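Local coordinates for putative hemoglobin-like oxygen-binding protein (Pseudoalteromonas haloplanktis, PDB 4UUR) that probably binds oxygen at a heme, as a cold-adapted truncated hemoglobin of group II whose heme iron here carries a water molecule, at residues A[41-45]-A[109-115]; A[73-77]-A[130-134]. All coordinates share one frame; numbering follows the deposited sequence.

Contact 1 (A[41-45]-A[109-115]); sequences FYDIM and WMYCMNK. With HEM (protoporphyrin IX containing Fe), chain C.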
loop_
_atom_site.group_PDB
_atom_site.type_symbol
_atom_site.label_atom_id
_atom_site.label_comp_id
_atom_site.label_asym_id
_atom_site.label_seq_id
_atom_site.Cartn_x
_atom_site.Cartn_y
_atom_site.Cartn_z
ATOM N N PHE A 41 2.472 -0.724 7.356
ATOM C CA PHE A 41 2.879 0.255 6.343
ATOM C C PHE A 41 2.829 1.680 6.898
ATOM O O PHE A 41 3.812 2.401 6.835
ATOM C CB PHE A 41 1.967 0.136 5.092
ATOM C CG PHE A 41 2.289 1.123 4.006
ATOM C CD1 PHE A 41 3.494 1.073 3.327
ATOM C CD2 PHE A 41 1.417 2.126 3.695
ATOM C CE1 PHE A 41 3.798 1.999 2.354
ATOM C CE2 PHE A 41 1.702 3.030 2.702
ATOM C CZ PHE A 41 2.884 2.956 2.018
ATOM N N TYR A 42 1.684 2.067 7.453
ATOM C CA TYR A 42 1.507 3.412 7.990
ATOM C C TYR A 42 2.262 3.579 9.299
ATOM O O TYR A 42 2.737 4.667 9.621
ATOM C CB TYR A 42 -0.009 3.687 8.155
ATOM C CG TYR A 42 -0.684 3.898 6.789
ATOM C CD1 TYR A 42 -0.310 4.966 5.977
ATOM C CD2 TYR A 42 -1.626 3.026 6.310
ATOM C CE1 TYR A 42 -0.848 5.143 4.703
ATOM C CE2 TYR A 42 -2.218 3.209 5.060
ATOM C CZ TYR A 42 -1.818 4.279 4.244
ATOM O OH TYR A 42 -2.358 4.486 2.983
ATOM N N ASP A 43 2.388 2.506 10.063
ATOM C CA ASP A 43 3.132 2.577 11.304
ATOM C C ASP A 43 4.570 2.986 11.069
ATOM O O ASP A 43 5.126 3.807 11.804
ATOM C CB ASP A 43 3.056 1.234 11.999
ATOM C CG ASP A 43 1.777 1.091 12.854
ATOM O OD1 ASP A 43 0.996 2.071 12.971
ATOM O OD2 ASP A 43 1.598 0.010 13.428
ATOM N N ILE A 44 5.145 2.437 10.005
ATOM C CA ILE A 44 6.514 2.697 9.613
ATOM C C ILE A 44 6.620 4.063 8.943
ATOM O O ILE A 44 7.554 4.827 9.238
ATOM C CB ILE A 44 7.010 1.611 8.658
ATOM C CG1 ILE A 44 7.249 0.318 9.447
ATOM C CG2 ILE A 44 8.248 2.056 7.888
ATOM C CD1 ILE A 44 7.416 -0.897 8.574
ATOM N N MET A 45 5.664 4.367 8.053
ATOM C CA MET A 45 5.660 5.634 7.361
ATOM C C MET A 45 5.677 6.795 8.338
ATOM O O MET A 45 6.330 7.819 8.071
ATOM C CB MET A 45 4.407 5.786 6.490
ATOM C CG MET A 45 4.309 7.130 5.748
ATOM S SD MET A 45 2.729 7.411 4.944
ATOM C CE MET A 45 2.660 6.089 3.722
ATOM N N TRP A 109 7.565 5.567 -0.711
ATOM C CA TRP A 109 6.416 4.669 -0.615
ATOM C C TRP A 109 6.887 3.230 -0.715
ATOM O O TRP A 109 6.454 2.380 0.085
ATOM C CB TRP A 109 5.441 4.918 -1.752
ATOM C CG TRP A 109 4.061 4.472 -1.494
ATOM C CD1 TRP A 109 3.014 5.254 -1.090
ATOM C CD2 TRP A 109 3.549 3.147 -1.598
ATOM N NE1 TRP A 109 1.873 4.504 -0.975
ATOM C CE2 TRP A 109 2.176 3.202 -1.287
ATOM C CE3 TRP A 109 4.096 1.927 -1.967
ATOM C CZ2 TRP A 109 1.362 2.064 -1.295
ATOM C CZ3 TRP A 109 3.250 0.796 -1.991
ATOM C CH2 TRP A 109 1.941 0.875 -1.654
ATOM N N MET A 110 7.747 2.928 -1.701
ATOM C CA MET A 110 8.292 1.558 -1.806
ATOM C C MET A 110 9.165 1.107 -0.631
ATOM O O MET A 110 9.042 -0.012 -0.147
ATOM C CB MET A 110 9.007 1.338 -3.114
ATOM C CG MET A 110 8.035 1.117 -4.254
ATOM S SD MET A 110 6.730 -0.096 -3.919
ATOM C CE MET A 110 7.749 -1.575 -3.827
ATOM N N TYR A 111 10.013 1.992 -0.154
ATOM C CA TYR A 111 10.832 1.743 1.022
ATOM C C TYR A 111 9.973 1.292 2.208
ATOM O O TYR A 111 10.277 0.300 2.851
ATOM C CB TYR A 111 11.621 3.022 1.320
ATOM C CG TYR A 111 12.253 3.079 2.668
ATOM C CD1 TYR A 111 11.547 3.562 3.747
ATOM C CD2 TYR A 111 13.580 2.678 2.861
ATOM C CE1 TYR A 111 12.120 3.629 5.009
ATOM C CE2 TYR A 111 14.176 2.754 4.116
ATOM C CZ TYR A 111 13.446 3.239 5.174
ATOM O OH TYR A 111 13.992 3.305 6.418
ATOM N N CYS A 112 8.888 2.017 2.485
ATOM C CA CYS A 112 7.940 1.613 3.511
ATOM C C CYS A 112 7.308 0.265 3.196
ATOM O O CYS A 112 7.178 -0.566 4.097
ATOM C CB CYS A 112 6.823 2.642 3.648
ATOM S SG CYS A 112 7.367 4.144 4.456
ATOM N N MET A 113 6.872 0.049 1.948
ATOM C CA MET A 113 6.159 -1.222 1.636
ATOM C C MET A 113 7.118 -2.462 1.568
ATOM O O MET A 113 6.760 -3.580 1.997
ATOM C CB MET A 113 5.327 -1.082 0.368
ATOM C CG MET A 113 4.591 -2.339 -0.027
ATOM S SD MET A 113 3.472 -2.839 1.287
ATOM C CE MET A 113 2.132 -1.638 1.029
ATOM N N ASN A 114 8.335 -2.256 1.059
ATOM C CA ASN A 114 9.433 -3.266 1.219
ATOM C C ASN A 114 9.663 -3.697 2.675
ATOM O O ASN A 114 9.642 -4.880 3.016
ATOM C CB ASN A 114 10.744 -2.743 0.612
ATOM C CG ASN A 114 10.686 -2.649 -0.917
ATOM O OD1 ASN A 114 9.948 -3.370 -1.582
ATOM N ND2 ASN A 114 11.423 -1.709 -1.471
ATOM N N LYS A 115 9.881 -2.735 3.540
ATOM C CA LYS A 115 10.044 -3.043 4.953
ATOM C C LYS A 115 8.859 -3.797 5.551
ATOM O O LYS A 115 9.049 -4.713 6.393
ATOM C CB LYS A 115 10.269 -1.763 5.730
ATOM C CG LYS A 115 11.638 -1.148 5.464
ATOM C CD LYS A 115 11.871 0.059 6.352
ATOM C CE LYS A 115 12.899 -0.215 7.443
ATOM N NZ LYS A 115 14.265 -0.032 6.856
HETATM C CHA HEM C . -4.451 7.534 -1.180
HETATM C CHB HEM C . 0.151 9.046 -1.678
HETATM C CHC HEM C . 1.063 4.983 -4.176
HETATM C CHD HEM C . -3.147 3.217 -2.778
HETATM C C1A HEM C . -3.302 8.301 -1.125
HETATM C C2A HEM C . -3.208 9.556 -0.522
HETATM C C3A HEM C . -1.912 9.962 -0.644
HETATM C C4A HEM C . -1.185 8.973 -1.345
HETATM C CMA HEM C . -1.328 11.274 -0.134
HETATM C CAA HEM C . -4.310 10.352 0.147
HETATM C CBA HEM C . -4.992 9.590 1.283
HETATM C CGA HEM C . -5.507 10.448 2.420
HETATM O O1A HEM C . -4.793 11.096 3.214
HETATM O O2A HEM C . -6.736 10.451 2.597
HETATM C C1B HEM C . 0.789 8.063 -2.452
HETATM C C2B HEM C . 2.086 8.205 -3.032
HETATM C C3B HEM C . 2.340 7.064 -3.748
HETATM C C4B HEM C . 1.128 6.258 -3.623
HETATM C CMB HEM C . 2.986 9.405 -2.790
HETATM C CAB HEM C . 3.445 6.527 -4.603
HETATM C CBB HEM C . 4.437 7.264 -4.981
HETATM C C1C HEM C . 0.038 4.074 -3.949
HETATM C C2C HEM C . 0.019 2.718 -4.314
HETATM C C3C HEM C . -1.208 2.236 -3.927
HETATM C C4C HEM C . -1.895 3.296 -3.290
HETATM C CMC HEM C . 1.142 1.998 -5.048
HETATM C CAC HEM C . -1.780 0.874 -4.017
HETATM C CBC HEM C . -1.055 -0.179 -4.379
HETATM C C1D HEM C . -3.807 4.300 -2.287
HETATM C C2D HEM C . -5.219 4.204 -1.928
HETATM C C3D HEM C . -5.570 5.393 -1.488
HETATM C C4D HEM C . -4.379 6.223 -1.592
HETATM C CMD HEM C . -6.152 3.029 -2.031
HETATM C CAD HEM C . -6.959 5.817 -1.047
HETATM C CBD HEM C . -7.585 6.478 -2.279
HETATM C CGD HEM C . -9.045 6.908 -2.096
HETATM O O1D HEM C . -9.614 6.875 -0.993
HETATM O O2D HEM C . -9.731 7.320 -3.053
HETATM N NA HEM C . -2.032 7.938 -1.588
HETATM N NB HEM C . 0.294 6.903 -2.835
HETATM N NC HEM C . -1.101 4.379 -3.313
HETATM N ND HEM C . -3.327 5.495 -2.026
HETATM FE FE HEM C . -1.614 6.167 -2.420
HETATM O O HOH W 1 -0.961 5.462 -0.450
#
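With chi1 of 179°, Phe-41 swings its ring away from its own backbone nitrogen and pushes the CZ corner against the indole of Trp-109, whose similar first torsion (-158°) lays it between that corner and the heme. The two rings meet edge-to-face with planes at 50°, and Phe-41 CZ comes to 3.4 Å from Trp-109 CE2. On the opposite indole face lies the porphyrin, its CHC 3.3 Å from Trp-109 NE1, so the indole is sandwiched, which would limit its rotation. In the plane of that indole, Trp-109 NE1 donates to a water oxygen 3.0 Å away, and that oxygen is 2.2 Å from the heme FE. The Met-113 side chain, bent back on itself, places its CE methyl over one face of the Phe-41 ring (Met-113 CE to Phe-41 CD1 3.8 Å), a CH-pi contact. Cys-112 packs alongside that ring: its CB is 3.4 Å from Phe-41 CE1, while SG turns to Met-45 and stands 3.9 Å from Met-45 CB. Farther along, Ile-44 meets the aliphatic base of Lys-115. Phe-69 of helix 63-76 touches Phe-41, Trp-109 and Met-113 alike. Trp-109 of helix 103-120, backed here by Phe-41 and hydrogen-bonded to the iron-bound water, is the distal-site tryptophan typical of group II truncated hemoglobins.

Contact 2 (A[73-77]-A[130-134]); sequences LSGWL and LKQSF
Ser-133 OG, 3.4 Å from Trp-76 CH2, is folded back over its own helix by a chi1 of 66°, which leaves two backbone carbonyls, Leu-130 O at 3.2 Å from Ser-133 OG and Gly-129 O, within reach of its one proton. The oxygen lies obliquely beside the indole, with no hydrogen bond between them. Trp-76 reaches across to this helix with its six-membered ring, and CZ3 rides over one face of the Phe-134 ring, toward its rim, 3.3 Å from Phe-134 CZ. The two rings are oblique to each other, with planes at 41°. Leu-73 CD2 abuts the same phenyl ring from its edge, 3.9 Å from Phe-134 CZ, so the ring is flanked on face and edge by one helix. Beside the rings, the CD2 methyls of Leu-77 and Leu-130 meet at 3.9 Å, the side chains crossing at about a right angle. Were Phe-134 an alanine, Trp-76 and Leu-73 would probably lose the ring they share and a gap would be likely to open between the helices beside the heme. Phe-134 also touches the porphyrin, and Phe-72 stacks on Trp-76. This apolar seam between the C-terminal end of helix 63-76, with Leu-77 just after it, and helix 124-141 belongs to the heme-enclosing core of the truncated globin two-over-two helical fold.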
loop_
_atom_site.group_PDB
_atom_site.type_symbol
_atom_site.label_atom_id
_atom_site.label_comp_id
_atom_site.label_asym_id
_atom_site.label_seq_id
_atom_site.Cartn_x
_atom_site.Cartn_y
_atom_site.Cartn_z
ATOM N N LEU A 73 -6.539 -3.436 -0.211
ATOM C CA LEU A 73 -5.708 -4.655 -0.155
ATOM C C LEU A 73 -6.547 -5.932 -0.121
ATOM O O LEU A 73 -6.199 -6.885 -0.771
ATOM C CB LEU A 73 -4.739 -4.640 1.039
ATOM C CG LEU A 73 -3.579 -3.680 0.893
ATOM C CD1 LEU A 73 -2.674 -3.764 2.119
ATOM C CD2 LEU A 73 -2.825 -3.949 -0.386
ATOM N N SER A 74 -7.644 -5.958 0.617
ATOM C CA SER A 74 -8.460 -7.160 0.599
ATOM C C SER A 74 -8.830 -7.621 -0.832
ATOM O O SER A 74 -8.701 -8.786 -1.136
ATOM C CB SER A 74 -9.716 -7.016 1.422
ATOM O OG SER A 74 -10.594 -8.102 1.099
ATOM N N GLY A 75 -9.238 -6.726 -1.721
ATOM C CA GLY A 75 -9.530 -7.137 -3.077
ATOM C C GLY A 75 -8.332 -7.270 -3.985
ATOM O O GLY A 75 -8.248 -8.181 -4.782
ATOM N N TRP A 76 -7.381 -6.357 -3.892
ATOM C CA TRP A 76 -6.177 -6.470 -4.722
ATOM C C TRP A 76 -5.422 -7.795 -4.501
ATOM O O TRP A 76 -4.651 -8.220 -5.365
ATOM C CB TRP A 76 -5.250 -5.313 -4.420
ATOM C CG TRP A 76 -4.150 -5.173 -5.344
ATOM C CD1 TRP A 76 -4.218 -4.702 -6.604
ATOM C CD2 TRP A 76 -2.754 -5.404 -5.069
ATOM N NE1 TRP A 76 -2.952 -4.645 -7.160
ATOM C CE2 TRP A 76 -2.043 -5.092 -6.237
ATOM C CE3 TRP A 76 -2.044 -5.848 -3.941
ATOM C CZ2 TRP A 76 -0.646 -5.196 -6.319
ATOM C CZ3 TRP A 76 -0.677 -5.977 -4.022
ATOM C CH2 TRP A 76 0.015 -5.642 -5.199
ATOM N N LEU A 77 -5.603 -8.402 -3.326
ATOM C CA LEU A 77 -4.994 -9.719 -3.001
ATOM C C LEU A 77 -5.955 -10.945 -3.196
ATOM O O LEU A 77 -5.561 -12.104 -3.006
ATOM C CB LEU A 77 -4.486 -9.711 -1.555
ATOM C CG LEU A 77 -3.439 -8.692 -1.106
ATOM C CD1 LEU A 77 -3.447 -8.625 0.406
ATOM C CD2 LEU A 77 -2.030 -8.964 -1.622
ATOM N N LEU A 130 5.064 -9.815 -4.489
ATOM C CA LEU A 130 4.320 -8.613 -4.040
ATOM C C LEU A 130 5.152 -7.352 -4.176
ATOM O O LEU A 130 4.636 -6.326 -4.608
ATOM C CB LEU A 130 3.795 -8.767 -2.634
ATOM C CG LEU A 130 2.759 -9.875 -2.526
ATOM C CD1 LEU A 130 2.436 -10.186 -1.064
ATOM C CD2 LEU A 130 1.492 -9.517 -3.290
ATOM N N LYS A 131 6.433 -7.435 -3.878
ATOM C CA LYS A 131 7.301 -6.278 -4.014
ATOM C C LYS A 131 7.339 -5.734 -5.439
ATOM O O LYS A 131 7.355 -4.524 -5.638
ATOM C CB LYS A 131 8.747 -6.595 -3.593
ATOM C CG LYS A 131 9.019 -6.546 -2.110
ATOM C CD LYS A 131 10.456 -6.957 -1.781
ATOM C CE LYS A 131 10.696 -6.866 -0.288
ATOM N NZ LYS A 131 11.941 -7.515 0.167
ATOM N N GLN A 132 7.437 -6.634 -6.414
ATOM C CA GLN A 132 7.545 -6.240 -7.826
ATOM C C GLN A 132 6.238 -5.630 -8.246
ATOM O O GLN A 132 6.249 -4.564 -8.813
ATOM C CB GLN A 132 7.909 -7.429 -8.738
ATOM C CG GLN A 132 9.359 -7.891 -8.566
ATOM C CD GLN A 132 10.351 -6.759 -8.827
ATOM O OE1 GLN A 132 10.182 -6.002 -9.772
ATOM N NE2 GLN A 132 11.366 -6.619 -7.971
ATOM N N SER A 133 5.120 -6.271 -7.908
ATOM C CA SER A 133 3.815 -5.778 -8.336
ATOM C C SER A 133 3.377 -4.412 -7.701
ATOM O O SER A 133 2.820 -3.523 -8.386
ATOM C CB SER A 133 2.770 -6.859 -8.194
ATOM O OG SER A 133 2.554 -7.209 -6.852
ATOM N N PHE A 134 3.677 -4.225 -6.416
ATOM C CA PHE A 134 3.627 -2.882 -5.795
ATOM C C PHE A 134 4.593 -1.911 -6.477
ATOM O O PHE A 134 4.234 -0.776 -6.735
ATOM C CB PHE A 134 3.989 -2.899 -4.276
ATOM C CG PHE A 134 2.870 -3.373 -3.372
ATOM C CD1 PHE A 134 1.713 -2.618 -3.223
ATOM C CD2 PHE A 134 2.995 -4.531 -2.640
ATOM C CE1 PHE A 134 0.687 -3.046 -2.396
ATOM C CE2 PHE A 134 1.965 -4.969 -1.829
ATOM C CZ PHE A 134 0.816 -4.230 -1.681
#

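From the N terminus the chain enters helix 31-45, which contact 1 joins to helix 103-120, closing a long loop that holds helix 63-76 and the iron-binding His-96. Contact 2 starts inside that loop, at the end of helix 63-76, and closes on helix 124-141 beyond it, so the two cross rather than nest, and His-96 lies within both closures. They are about 14 Å apart, centre to centre, yet they touch where the successive helices 103-120 and 124-141 pack together: Met-113 CG lies 3.8 Å from Phe-134 CD2. Through this junction all four long helices of the globin fold are tied together, with Trp-109 and Phe-134 both lining the heme pocket.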